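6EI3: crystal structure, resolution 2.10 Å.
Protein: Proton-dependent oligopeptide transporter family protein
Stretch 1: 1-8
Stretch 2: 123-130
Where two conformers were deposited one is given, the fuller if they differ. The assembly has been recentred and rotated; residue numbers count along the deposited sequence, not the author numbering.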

# COMPACT_ATOMS: atom_id res chain seq x y z
N PRO A 1 -4.40 10.63 -28.17
CA PRO A 1 -4.50 9.34 -28.88
C PRO A 1 -5.88 8.72 -28.69
O PRO A 1 -6.39 8.69 -27.57
CB PRO A 1 -3.39 8.50 -28.24
CG PRO A 1 -2.44 9.49 -27.65
CD PRO A 1 -3.29 10.65 -27.21
N ARG A 2 -6.47 8.21 -29.79
CA ARG A 2 -7.81 7.62 -29.81
C ARG A 2 -8.00 6.39 -28.92
O ARG A 2 -9.14 6.00 -28.66
CB ARG A 2 -8.25 7.31 -31.25
CG ARG A 2 -8.56 8.56 -32.09
CD ARG A 2 -9.93 9.16 -31.82
NE ARG A 2 -11.02 8.36 -32.36
CZ ARG A 2 -12.28 8.77 -32.46
NH1 ARG A 2 -12.63 9.99 -32.05
NH2 ARG A 2 -13.21 7.97 -32.97
N GLN A 3 -6.90 5.79 -28.43
CA GLN A 3 -6.96 4.63 -27.53
C GLN A 3 -7.03 5.03 -26.07
O GLN A 3 -7.41 4.21 -25.26
CB GLN A 3 -5.77 3.66 -27.76
CG GLN A 3 -4.40 4.27 -27.50
CD GLN A 3 -3.76 4.82 -28.76
OE1 GLN A 3 -4.37 5.57 -29.53
NE2 GLN A 3 -2.49 4.51 -28.97
N ILE A 4 -6.61 6.27 -25.72
CA ILE A 4 -6.59 6.77 -24.34
C ILE A 4 -8.00 6.68 -23.63
O ILE A 4 -8.02 6.24 -22.47
CB ILE A 4 -5.94 8.20 -24.28
CG1 ILE A 4 -4.40 8.12 -24.57
CG2 ILE A 4 -6.21 8.91 -22.94
CD1 ILE A 4 -3.53 7.23 -23.53
N PRO A 5 -9.17 6.96 -24.28
CA PRO A 5 -10.46 6.84 -23.55
C PRO A 5 -10.76 5.44 -23.00
O PRO A 5 -11.35 5.30 -21.93
CB PRO A 5 -11.50 7.27 -24.60
CG PRO A 5 -10.75 8.16 -25.54
CD PRO A 5 -9.38 7.53 -25.63
N PHE A 6 -10.32 4.39 -23.71
CA PHE A 6 -10.50 2.99 -23.28
C PHE A 6 -9.71 2.71 -22.01
O PHE A 6 -10.19 1.98 -21.16
CB PHE A 6 -10.10 2.01 -24.39
CG PHE A 6 -10.95 2.16 -25.64
CD1 PHE A 6 -12.17 1.51 -25.75
CD2 PHE A 6 -10.52 2.94 -26.71
CE1 PHE A 6 -12.96 1.65 -26.90
CE2 PHE A 6 -11.30 3.08 -27.85
CZ PHE A 6 -12.51 2.43 -27.95
N ILE A 7 -8.52 3.35 -21.87
CA ILE A 7 -7.63 3.25 -20.70
C ILE A 7 -8.26 4.01 -19.53
O ILE A 7 -8.25 3.52 -18.41
CB ILE A 7 -6.21 3.82 -21.06
CG1 ILE A 7 -5.54 3.03 -22.23
CG2 ILE A 7 -5.28 3.93 -19.83
CD1 ILE A 7 -5.23 1.58 -22.02
N ILE A 8 -8.81 5.23 -19.81
CA ILE A 8 -9.45 6.07 -18.78
C ILE A 8 -10.69 5.32 -18.22
O ILE A 8 -10.83 5.22 -17.00
CB ILE A 8 -9.78 7.51 -19.32
CG1 ILE A 8 -8.50 8.36 -19.46
CG2 ILE A 8 -10.83 8.23 -18.45
CD1 ILE A 8 -8.66 9.67 -20.35
N SER A 123 2.06 2.42 -16.85
CA SER A 123 3.15 2.21 -17.82
C SER A 123 2.59 1.97 -19.24
O SER A 123 3.12 2.51 -20.21
CB SER A 123 4.00 1.02 -17.38
OG SER A 123 5.10 0.89 -18.27
N PHE A 124 1.51 1.15 -19.36
CA PHE A 124 0.86 0.88 -20.66
C PHE A 124 0.22 2.14 -21.21
O PHE A 124 0.17 2.33 -22.42
CB PHE A 124 -0.20 -0.24 -20.51
CG PHE A 124 -0.82 -0.72 -21.80
CD1 PHE A 124 -0.06 -1.42 -22.74
CD2 PHE A 124 -2.18 -0.59 -22.03
CE1 PHE A 124 -0.63 -1.91 -23.91
CE2 PHE A 124 -2.76 -1.05 -23.21
CZ PHE A 124 -1.99 -1.74 -24.13
N MET A 125 -0.30 3.00 -20.32
CA MET A 125 -0.90 4.28 -20.75
C MET A 125 0.19 5.17 -21.39
O MET A 125 -0.06 5.77 -22.44
CB MET A 125 -1.54 5.00 -19.54
CG MET A 125 -2.21 6.32 -19.92
SD MET A 125 -1.04 7.71 -19.87
CE MET A 125 -0.86 7.94 -18.06
N VAL A 126 1.36 5.33 -20.73
CA VAL A 126 2.47 6.16 -21.23
C VAL A 126 2.93 5.66 -22.64
O VAL A 126 3.18 6.47 -23.52
CB VAL A 126 3.64 6.27 -20.22
CG1 VAL A 126 4.78 7.14 -20.76
CG2 VAL A 126 3.16 6.82 -18.88
N ASP A 127 2.95 4.31 -22.84
CA ASP A 127 3.31 3.65 -24.12
C ASP A 127 2.44 4.13 -25.29
O ASP A 127 2.87 4.03 -26.42
CB ASP A 127 3.11 2.12 -24.01
CG ASP A 127 4.12 1.37 -23.16
OD1 ASP A 127 5.12 2.00 -22.74
OD2 ASP A 127 3.91 0.16 -22.91
N GLN A 128 1.21 4.60 -25.02
CA GLN A 128 0.28 5.04 -26.08
C GLN A 128 0.69 6.34 -26.75
O GLN A 128 0.17 6.64 -27.83
CB GLN A 128 -1.16 5.10 -25.56
CG GLN A 128 -1.64 3.80 -24.89
CD GLN A 128 -1.33 2.58 -25.71
OE1 GLN A 128 -1.69 2.49 -26.89
NE2 GLN A 128 -0.60 1.62 -25.13
N PHE A 129 1.61 7.10 -26.13
CA PHE A 129 2.14 8.37 -26.64
C PHE A 129 3.46 8.13 -27.37
O PHE A 129 4.33 7.44 -26.84
CB PHE A 129 2.38 9.36 -25.48
CG PHE A 129 1.11 9.80 -24.78
CD1 PHE A 129 0.60 9.07 -23.71
CD2 PHE A 129 0.43 10.94 -25.20
CE1 PHE A 129 -0.58 9.47 -23.07
CE2 PHE A 129 -0.75 11.34 -24.56
CZ PHE A 129 -1.24 10.60 -23.50
N ASP A 130 3.64 8.73 -28.57
CA ASP A 130 4.91 8.59 -29.29
C ASP A 130 6.06 9.18 -28.46
O ASP A 130 5.81 10.07 -27.64
CB ASP A 130 4.84 9.16 -30.72
CG ASP A 130 4.65 10.66 -30.81
OD1 ASP A 130 5.66 11.40 -30.70
OD2 ASP A 130 3.51 11.10 -31.08

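A single polar link, one glutamine to another, sits in an otherwise apolar contact. Gln 3 NE2 donates to Gln 128 OE1 at 3.0 Å, with an N-H...acceptor angle of 160°, and this is the only hydrogen bond between the two stretches. Both residues are buried, and both direct their CA-to-CB bonds toward the opposing stretch. Gln 3 CA and Gln 128 CA are 7.4 Å apart, a separation the two side chains bridge.

The acceptor is held in place from its own side. Gln 128 NE2 donates to the backbone oxygen Phe 124 O, four residues back, at 2.9 Å and 167°, while OE1 accepts from Gln 3; both atoms are also hydrogen-bonded elsewhere in the structure. The first rule to read here is that one buried amide can serve its own backbone and the partner at once. Gln 128 has the largest area covered by the other stretch, and its CB also lies 3.8 Å from Ile 4 CD1.

On the other side, a type I turn from Pro 1 to Ile 4, closed by Ile 4 N to Pro 1 O at 3.1 Å, leads into the helix. Pro 1 and Gln 3 point toward the partner, while Arg 2 between them makes no contact with it. Pro 1 sets its CG over one face of the Phe 129 ring, 4.3 Å from the ring centroid and 25° off the normal, a CH-pi contact; Pro 1 CD comes within 3.7 Å of Phe 129 CE2.

The helices run nearly antiparallel, at 166°, with axes 10.5 Å apart at closest approach, a gap that side chains must span. Ile 4 does so with its tip. Its CA-to-CB bond points sideways, yet Ile 4 CD1 reaches 3.7 Å from Phe 129 CE1 and 4.0 Å from Met 125 CG, so one methyl touches several neighbours. Ile 7, three residues on, points toward the partner and places its CG2 3.9 Å from Met 125 CG, while Ile 7 CD1 meets the edge of the Phe 124 ring, 3.7 Å from Phe 124 CD2. Met 125 CG thus lies near both isoleucines, although the end of its side chain leads away. From Ile 4 to Ile 8, it is Ile 4 and Ile 7, three residues apart, that make the contact, and Pro 5 and Phe 6 between them do not.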